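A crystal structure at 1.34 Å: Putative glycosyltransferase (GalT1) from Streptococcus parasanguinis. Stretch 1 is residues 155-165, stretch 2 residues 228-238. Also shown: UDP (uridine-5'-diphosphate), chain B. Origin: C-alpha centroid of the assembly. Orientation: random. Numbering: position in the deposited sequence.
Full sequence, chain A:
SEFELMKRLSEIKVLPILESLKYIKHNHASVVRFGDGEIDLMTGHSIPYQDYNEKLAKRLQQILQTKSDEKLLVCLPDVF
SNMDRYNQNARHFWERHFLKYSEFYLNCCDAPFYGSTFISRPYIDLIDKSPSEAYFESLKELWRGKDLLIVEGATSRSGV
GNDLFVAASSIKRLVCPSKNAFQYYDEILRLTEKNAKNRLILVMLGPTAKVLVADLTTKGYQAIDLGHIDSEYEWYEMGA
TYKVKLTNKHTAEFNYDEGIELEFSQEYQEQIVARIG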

ATOM      1  N   THR A 155      10.789   8.378  -7.002  1.00 12.67           N
ATOM      2  CA  THR A 155      10.647   7.519  -8.185  1.00 13.65           C
ATOM      3  C   THR A 155       9.221   6.971  -8.368  1.00 12.32           C
ATOM      4  O   THR A 155       8.913   6.373  -9.400  1.00 13.82           O
ATOM      5  N   SER A 156       8.355   7.173  -7.381  1.00 11.88           N
ATOM      6  CA  SER A 156       7.005   6.595  -7.392  1.00 11.86           C
ATOM      7  C   SER A 156       6.170   7.115  -8.566  1.00 12.09           C
ATOM      8  O   SER A 156       5.569   6.338  -9.320  1.00 13.46           O
ATOM      9  N   ARG A 157       6.119   8.435  -8.705  1.00 12.11           N
ATOM     10  CA  ARG A 157       5.429   9.087  -9.822  1.00 12.50           C
ATOM     11  C   ARG A 157       4.055   8.475 -10.103  1.00 12.44           C
ATOM     12  O   ARG A 157       3.699   8.139 -11.244  1.00 11.78           O
ATOM     13  N   SER A 158       3.270   8.359  -9.042  1.00 11.25           N
ATOM     14  CA  SER A 158       1.990   7.674  -9.118  1.00 11.07           C
ATOM     15  C   SER A 158       1.036   8.452 -10.014  1.00 11.46           C
ATOM     16  O   SER A 158       0.795   9.646  -9.810  1.00 13.10           O
ATOM     17  N   GLY A 159       0.498   7.766 -11.016  1.00 11.96           N
ATOM     18  CA  GLY A 159      -0.432   8.378 -11.943  1.00 12.99           C
ATOM     19  C   GLY A 159       0.231   9.180 -13.044  1.00 14.31           C
ATOM     20  O   GLY A 159      -0.438   9.659 -13.949  1.00 18.00           O
ATOM     21  N   VAL A 160       1.552   9.313 -12.994  1.00 13.22           N
ATOM     22  CA  VAL A 160       2.242  10.133 -13.981  1.00 13.71           C
ATOM     23  C   VAL A 160       2.334   9.383 -15.305  1.00 14.86           C
ATOM     24  O   VAL A 160       2.841   8.266 -15.368  1.00 15.65           O
ATOM     25  N   GLY A 161       1.824  10.003 -16.359  1.00 16.98           N
ATOM     26  CA  GLY A 161       1.788   9.368 -17.662  1.00 20.01           C
ATOM     27  C   GLY A 161       0.641   8.394 -17.871  1.00 18.70           C
ATOM     28  O   GLY A 161       0.613   7.684 -18.868  1.00 22.96           O
ATOM     29  N   ASN A 162      -0.297   8.344 -16.930  1.00 15.01           N
ATOM     30  CA  ASN A 162      -1.501   7.536 -17.102  1.00 14.48           C
ATOM     31  C   ASN A 162      -2.712   8.289 -16.551  1.00 15.04           C
ATOM     32  O   ASN A 162      -2.561   9.386 -16.003  1.00 15.37           O
ATOM     33  N   ASP A 163      -3.903   7.712 -16.674  1.00 14.69           N
ATOM     34  CA  ASP A 163      -5.129   8.411 -16.276  1.00 15.33           C
ATOM     35  C   ASP A 163      -5.680   7.989 -14.912  1.00 14.44           C
ATOM     36  O   ASP A 163      -6.840   8.244 -14.597  1.00 14.94           O
ATOM     37  N   LEU A 164      -4.846   7.364 -14.088  1.00 13.65           N
ATOM     38  CA  LEU A 164      -5.320   6.860 -12.798  1.00 13.17           C
ATOM     39  C   LEU A 164      -6.054   7.913 -11.954  1.00 13.29           C
ATOM     40  O   LEU A 164      -7.115   7.641 -11.391  1.00 13.16           O
ATOM     41  N   PHE A 165      -5.492   9.116 -11.877  1.00 13.00           N
ATOM     42  CA  PHE A 165      -6.066  10.178 -11.052  1.00 12.40           C
ATOM     43  C   PHE A 165      -6.731  11.295 -11.857  1.00 15.23           C
ATOM     44  O   PHE A 165      -6.906  12.402 -11.348  1.00 16.29           O
ATOM     45  N   HIS A 228       1.860   0.214  -4.118  1.00  8.32           N
ATOM     46  CA  HIS A 228       2.268  -0.011  -5.514  1.00 10.09           C
ATOM     47  C   HIS A 228       1.129   0.075  -6.539  1.00  8.77           C
ATOM     48  O   HIS A 228       1.226  -0.492  -7.640  1.00 10.04           O
ATOM     49  N   ILE A 229       0.053   0.776  -6.196  1.00  9.54           N
ATOM     50  CA  ILE A 229      -1.104   0.838  -7.090  1.00 11.30           C
ATOM     51  C   ILE A 229      -0.725   1.279  -8.513  1.00  9.52           C
ATOM     52  O   ILE A 229      -1.277   0.782  -9.495  1.00 10.67           O
ATOM     53  N   ASP A 230       0.235   2.190  -8.644  1.00  9.13           N
ATOM     54  CA  ASP A 230       0.588   2.675  -9.974  1.00 10.00           C
ATOM     55  C   ASP A 230       1.158   1.586 -10.883  1.00 10.40           C
ATOM     56  O   ASP A 230       0.813   1.521 -12.067  1.00 11.33           O
ATOM     57  N   SER A 231       2.052   0.757 -10.344  1.00  9.81           N
ATOM     58  CA  SER A 231       2.630  -0.331 -11.129  1.00 10.54           C
ATOM     59  C   SER A 231       1.540  -1.267 -11.607  1.00 12.15           C
ATOM     60  O   SER A 231       1.529  -1.683 -12.771  1.00 11.27           O
ATOM     61  N   GLU A 232       0.634  -1.619 -10.695  1.00 10.87           N
ATOM     62  CA  GLU A 232      -0.452  -2.538 -11.018  1.00 11.66           C
ATOM     63  C   GLU A 232      -1.362  -1.943 -12.095  1.00 10.31           C
ATOM     64  O   GLU A 232      -1.788  -2.637 -13.028  1.00 12.00           O
ATOM     65  N   TYR A 233      -1.640  -0.648 -11.995  1.00 11.31           N
ATOM     66  CA  TYR A 233      -2.481  -0.002 -12.986  1.00 11.08           C
ATOM     67  C   TYR A 233      -1.793   0.016 -14.350  1.00 10.98           C
ATOM     68  O   TYR A 233      -2.426  -0.229 -15.370  1.00 12.30           O
ATOM     69  N   GLU A 234      -0.495   0.299 -14.375  1.00 10.94           N
ATOM     70  CA  GLU A 234       0.244   0.297 -15.640  1.00 12.44           C
ATOM     71  C   GLU A 234       0.235  -1.096 -16.271  1.00 12.59           C
ATOM     72  O   GLU A 234       0.024  -1.247 -17.473  1.00 14.50           O
ATOM     73  N   TRP A 235       0.455  -2.125 -15.454  1.00 12.21           N
ATOM     74  CA  TRP A 235       0.425  -3.494 -15.968  1.00 12.97           C
ATOM     75  C   TRP A 235      -0.965  -3.837 -16.519  1.00 13.64           C
ATOM     76  O   TRP A 235      -1.096  -4.444 -17.585  1.00 15.85           O
ATOM     77  N   TYR A 236      -1.998  -3.438 -15.785  1.00 12.56           N
ATOM     78  CA  TYR A 236      -3.377  -3.647 -16.206  1.00 14.77           C
ATOM     79  C   TYR A 236      -3.678  -2.956 -17.549  1.00 15.59           C
ATOM     80  O   TYR A 236      -4.286  -3.552 -18.446  1.00 17.88           O
ATOM     81  N   GLU A 237      -3.229  -1.713 -17.707  1.00 13.76           N
ATOM     82  CA  GLU A 237      -3.541  -0.944 -18.912  1.00 16.31           C
ATOM     83  C   GLU A 237      -2.850  -1.522 -20.140  1.00 17.26           C
ATOM     84  O   GLU A 237      -3.334  -1.363 -21.267  1.00 19.07           O
ATOM     85  N   MET A 238      -1.708  -2.171 -19.936  1.00 17.10           N
ATOM     86  CA  MET A 238      -0.992  -2.766 -21.064  1.00 18.48           C
ATOM     87  C   MET A 238      -1.329  -4.244 -21.262  1.00 18.10           C
ATOM     88  O   MET A 238      -0.816  -4.886 -22.180  1.00 21.42           O
TER

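Stretch 2 begins at His-228, the N-cap residue, and then runs as a helix against an irregular loop built from two successive type II turns. The His-228 side chain (chi1 m) serves the ligand rather than the loop: its ND1 donates to UDP O1B at 2.8 Å, its backbone N to UDP O2B at 2.9 Å, and UDP C5' lies over one ring face. From the loop, Ser-156 OG reaches the same nucleotide, 2.9 Å from UDP O3'.

Ile-229 (t, p) points toward the loop and gives it a light apolar contact, CG2 to Leu-164 CD2 at 4.3 Å. Asp-230 (chi1 t) is the polar hub. Its OD1 accepts from Gly-159 N at 2.7 Å and from Asn-162 ND2 at 3.0 Å, so one carboxylate oxygen ties down both turns. Gly-159 suits its place, since its phi is positive and a CB there would run into Phe-165 CD2. Water 1 joins Asp-230 N to Ser-158 OG.

Ser-231 points away and Glu-232 is out of reach, as the helical repeat brings Tyr-233 (chi1 t) round toward the loop. Leu-164 (t, p) covers one face of its ring, CD1 sitting 3.9 Å from the ring centroid, while Tyr-233 OH donates a very short hydrogen bond to Asp-163 OD1, 2.5 Å. Apolar face and polar tip thus engage consecutive loop residues.

Glu-234 (chi1 m) starts sideways, but its end approaches: OE2 accepts from Asn-162 ND2 at 2.9 Å. That amide nitrogen therefore bridges carboxylates one helical turn apart, while Asn-162 OD1 accepts from Leu-164 N at 2.9 Å. Waters 2 and 3 link Glu-234 to Val-160 O and Gly-161 O.

Glu-237 (m, m) closes the contact with like charges, OE1 being 3.7 Å from Asp-163 OD1; water 4 donates to that OE1 and accepts from Asp-163 N.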

ATOM      1  CB  THR A 155      11.652   6.337  -8.175  1.00 16.10           C
ATOM      2  OG1 THR A 155      11.414   5.501  -7.029  1.00 14.52           O
ATOM      3  CG2 THR A 155      13.078   6.854  -8.145  1.00 18.97           C
ATOM      4  CB  SER A 156       6.283   6.897  -6.076  1.00 11.73           C
ATOM      5  OG  SER A 156       6.974   6.351  -4.969  1.00 12.87           O
ATOM      6  CB  ARG A 157       6.341   9.103 -11.044  1.00 16.34           C
ATOM      7  CG  ARG A 157       7.622   9.852 -10.713  1.00 19.43           C
ATOM      8  CD  ARG A 157       8.609   9.939 -11.833  1.00 26.41           C
ATOM      9  NE  ARG A 157       9.694  10.825 -11.423  1.00 35.75           N
ATOM     10  CZ  ARG A 157      10.131  11.854 -12.138  1.00 31.30           C
ATOM     11  NH1 ARG A 157       9.591  12.117 -13.316  1.00 31.15           N
ATOM     12  NH2 ARG A 157      11.118  12.609 -11.676  1.00 35.72           N
ATOM     13  CB  SER A 158       1.388   7.496  -7.718  1.00 14.08           C
ATOM     14  OG  SER A 158       2.223   6.699  -6.884  1.00 14.92           O
ATOM     15  CB  VAL A 160       3.636  10.568 -13.496  1.00 15.73           C
ATOM     16  CG1 VAL A 160       4.351  11.354 -14.590  1.00 18.63           C
ATOM     17  CG2 VAL A 160       3.505  11.400 -12.228  1.00 16.41           C
ATOM     18  CB  ASN A 162      -1.345   6.130 -16.481  1.00 13.76           C
ATOM     19  CG  ASN A 162      -1.158   6.161 -14.976  1.00 13.60           C
ATOM     20  OD1 ASN A 162      -2.003   6.672 -14.250  1.00 14.03           O
ATOM     21  ND2 ASN A 162      -0.069   5.563 -14.498  1.00 15.20           N
ATOM     22  CB  ASP A 163      -6.213   8.292 -17.362  1.00 17.87           C
ATOM     23  CG  ASP A 163      -6.705   6.868 -17.553  1.00 20.72           C
ATOM     24  OD1 ASP A 163      -6.258   5.971 -16.811  1.00 21.44           O
ATOM     25  OD2 ASP A 163      -7.563   6.649 -18.435  1.00 27.95           O
ATOM     26  CB  LEU A 164      -4.159   6.267 -12.003  1.00 12.90           C
ATOM     27  CG  LEU A 164      -4.492   5.611 -10.660  1.00 14.39           C
ATOM     28  CD1 LEU A 164      -5.486   4.462 -10.842  1.00 15.68           C
ATOM     29  CD2 LEU A 164      -3.208   5.127 -10.020  1.00 16.17           C
ATOM     30  CB  PHE A 165      -4.985  10.792 -10.145  1.00 13.54           C
ATOM     31  CG  PHE A 165      -4.332   9.804  -9.216  1.00 12.16           C
ATOM     32  CD1 PHE A 165      -5.077   9.129  -8.274  1.00 12.93           C
ATOM     33  CD2 PHE A 165      -2.978   9.563  -9.283  1.00 15.13           C
ATOM     34  CE1 PHE A 165      -4.488   8.217  -7.424  1.00 13.14           C
ATOM     35  CE2 PHE A 165      -2.370   8.655  -8.422  1.00 14.48           C
ATOM     36  CZ  PHE A 165      -3.127   7.984  -7.495  1.00 12.88           C
ATOM     37  CB  HIS A 228       2.994  -1.356  -5.633  1.00  9.46           C
ATOM     38  CG  HIS A 228       4.450  -1.289  -5.285  1.00 10.06           C
ATOM     39  ND1 HIS A 228       5.031  -2.106  -4.340  1.00 10.21           N
ATOM     40  CD2 HIS A 228       5.445  -0.516  -5.779  1.00 10.29           C
ATOM     41  CE1 HIS A 228       6.325  -1.843  -4.269  1.00 10.47           C
ATOM     42  NE2 HIS A 228       6.603  -0.884  -5.135  1.00 10.83           N
ATOM     43  CB  ILE A 229      -2.243   1.744  -6.527  1.00 11.82           C
ATOM     44  CG1 ILE A 229      -3.500   1.600  -7.383  1.00 13.37           C
ATOM     45  CG2 ILE A 229      -1.795   3.199  -6.411  1.00 12.94           C
ATOM     46  CD1 ILE A 229      -4.040   0.187  -7.395  1.00 23.93           C
ATOM     47  CB  ASP A 230       1.577   3.840  -9.913  1.00 12.31           C
ATOM     48  CG  ASP A 230       1.928   4.360 -11.295  1.00 14.79           C
ATOM     49  OD1 ASP A 230       1.194   5.238 -11.809  1.00 15.45           O
ATOM     50  OD2 ASP A 230       2.927   3.876 -11.875  1.00 17.08           O
ATOM     51  CB  SER A 231       3.632  -1.142 -10.301  1.00 12.50           C
ATOM     52  OG  SER A 231       4.763  -0.368  -9.960  1.00 13.21           O
ATOM     53  CB  GLU A 232      -1.232  -2.891  -9.755  1.00 11.72           C
ATOM     54  CG  GLU A 232      -0.436  -3.788  -8.799  1.00 12.94           C
ATOM     55  CD  GLU A 232      -0.723  -5.269  -9.002  1.00 13.94           C
ATOM     56  OE1 GLU A 232      -1.494  -5.616  -9.923  1.00 15.71           O
ATOM     57  OE2 GLU A 232      -0.182  -6.094  -8.232  1.00 15.75           O
ATOM     58  CB  TYR A 233      -2.866   1.414 -12.546  1.00 12.01           C
ATOM     59  CG  TYR A 233      -3.911   2.043 -13.433  1.00 13.79           C
ATOM     60  CD1 TYR A 233      -5.183   1.493 -13.531  1.00 15.06           C
ATOM     61  CD2 TYR A 233      -3.626   3.176 -14.187  1.00 14.34           C
ATOM     62  CE1 TYR A 233      -6.149   2.061 -14.356  1.00 15.63           C
ATOM     63  CE2 TYR A 233      -4.586   3.750 -15.010  1.00 14.93           C
ATOM     64  CZ  TYR A 233      -5.844   3.191 -15.081  1.00 16.13           C
ATOM     65  OH  TYR A 233      -6.797   3.758 -15.906  1.00 19.65           O
ATOM     66  CB  GLU A 234       1.689   0.759 -15.428  1.00 13.28           C
ATOM     67  CG  GLU A 234       1.837   2.226 -15.055  1.00 15.76           C
ATOM     68  CD  GLU A 234       2.034   3.124 -16.247  1.00 21.59           C
ATOM     69  OE1 GLU A 234       2.110   2.606 -17.379  1.00 27.37           O
ATOM     70  OE2 GLU A 234       2.116   4.350 -16.044  1.00 20.81           O
ATOM     71  CB  TRP A 235       0.821  -4.478 -14.868  1.00 12.60           C
ATOM     72  CG  TRP A 235       2.272  -4.456 -14.525  1.00 13.50           C
ATOM     73  CD1 TRP A 235       3.312  -4.178 -15.368  1.00 15.26           C
ATOM     74  CD2 TRP A 235       2.859  -4.739 -13.247  1.00 12.73           C
ATOM     75  NE1 TRP A 235       4.504  -4.278 -14.697  1.00 17.05           N
ATOM     76  CE2 TRP A 235       4.255  -4.614 -13.391  1.00 14.82           C
ATOM     77  CE3 TRP A 235       2.339  -5.076 -11.990  1.00 14.54           C
ATOM     78  CZ2 TRP A 235       5.136  -4.814 -12.333  1.00 15.65           C
ATOM     79  CZ3 TRP A 235       3.220  -5.278 -10.937  1.00 14.37           C
ATOM     80  CH2 TRP A 235       4.604  -5.148 -11.118  1.00 13.50           C
ATOM     81  CB  TYR A 236      -4.336  -3.173 -15.106  1.00 16.07           C
ATOM     82  CG  TYR A 236      -5.739  -2.878 -15.568  1.00 16.89           C
ATOM     83  CD1 TYR A 236      -6.156  -1.570 -15.794  1.00 19.53           C
ATOM     84  CD2 TYR A 236      -6.654  -3.904 -15.780  1.00 19.19           C
ATOM     85  CE1 TYR A 236      -7.441  -1.295 -16.222  1.00 24.74           C
ATOM     86  CE2 TYR A 236      -7.942  -3.638 -16.208  1.00 21.86           C
ATOM     87  CZ  TYR A 236      -8.329  -2.330 -16.426  1.00 23.82           C
ATOM     88  OH  TYR A 236      -9.610  -2.056 -16.846  1.00 28.54           O
ATOM     89  CB  GLU A 237      -3.150   0.527 -18.743  1.00 17.84           C
ATOM     90  CG  GLU A 237      -3.997   1.301 -17.752  1.00 19.77           C
ATOM     91  CD  GLU A 237      -5.321   1.747 -18.332  1.00 33.81           C
ATOM     92  OE1 GLU A 237      -5.420   2.914 -18.767  1.00 30.26           O
ATOM     93  OE2 GLU A 237      -6.265   0.934 -18.353  1.00 40.62           O
ATOM     94  CB  MET A 238       0.523  -2.548 -20.935  1.00 23.72           C
ATOM     95  CG  MET A 238       1.196  -3.371 -19.848  1.00 24.30           C
ATOM     96  SD  MET A 238       2.901  -2.858 -19.532  1.00 33.21           S
ATOM     97  CE  MET A 238       3.446  -2.484 -21.188  1.00 34.65           C
TER
HETATM   98  N1  UDP B 301       8.643   3.928  -1.239  1.00 10.07           N
HETATM   99  C2  UDP B 301       9.280   5.142  -1.154  1.00 10.76           C
HETATM  100  N3  UDP B 301      10.186   5.370  -0.146  1.00 10.41           N
HETATM  101  C4  UDP B 301      10.458   4.396   0.784  1.00 10.94           C
HETATM  102  C5  UDP B 301       9.810   3.163   0.705  1.00 10.90           C
HETATM  103  C6  UDP B 301       9.013   2.912  -0.407  1.00 10.42           C
HETATM  104  O2  UDP B 301       9.068   6.021  -1.989  1.00 12.09           O
HETATM  105  O4  UDP B 301      11.259   4.659   1.688  1.00 12.91           O
HETATM  106  C1' UDP B 301       7.618   3.740  -2.277  1.00 10.22           C
HETATM  107  C2' UDP B 301       7.931   2.910  -3.494  1.00 10.86           C
HETATM  108  O2' UDP B 301       8.653   3.669  -4.441  1.00 13.09           O
HETATM  109  C3' UDP B 301       6.535   2.576  -3.971  1.00 10.92           C
HETATM  110  C4' UDP B 301       5.756   2.443  -2.673  1.00 10.86           C
HETATM  111  O4' UDP B 301       6.557   3.045  -1.653  1.00  9.51           O
HETATM  112  O3' UDP B 301       6.004   3.657  -4.705  1.00 12.99           O
HETATM  113  C5' UDP B 301       5.454   0.988  -2.334  1.00  9.99           C
HETATM  114  O5' UDP B 301       4.797   0.943  -1.074  1.00  9.73           O
HETATM  115  PA  UDP B 301       4.362  -0.445  -0.385  1.00  8.83           P
HETATM  116  O1A UDP B 301       5.568  -1.218  -0.030  1.00 12.18           O
HETATM  117  O2A UDP B 301       3.461  -0.080   0.735  1.00 10.56           O
HETATM  118  O3A UDP B 301       3.587  -1.180  -1.602  1.00  9.39           O
HETATM  119  PB  UDP B 301       2.712  -2.552  -1.695  1.00  8.65           P
HETATM  120  O1B UDP B 301       3.588  -3.538  -2.393  1.00 11.59           O
HETATM  121  O2B UDP B 301       1.548  -2.160  -2.523  1.00 10.30           O
HETATM  122  O3B UDP B 301       2.358  -3.001  -0.311  1.00 10.49           O
HETATM  123  O   HOH W   1       1.944   3.670  -6.659  1.00 12.92           O
HETATM  124  O   HOH W   2       3.624   6.263 -17.318  1.00 24.32           O
HETATM  125  O   HOH W   3       1.200   4.682 -19.311  1.00 25.37           O
HETATM  126  O   HOH W   4      -3.763   5.455 -18.726  1.00 25.57           O
HETATM  127  O   HOH W   5      -9.312   4.413 -18.113  1.00 44.31           O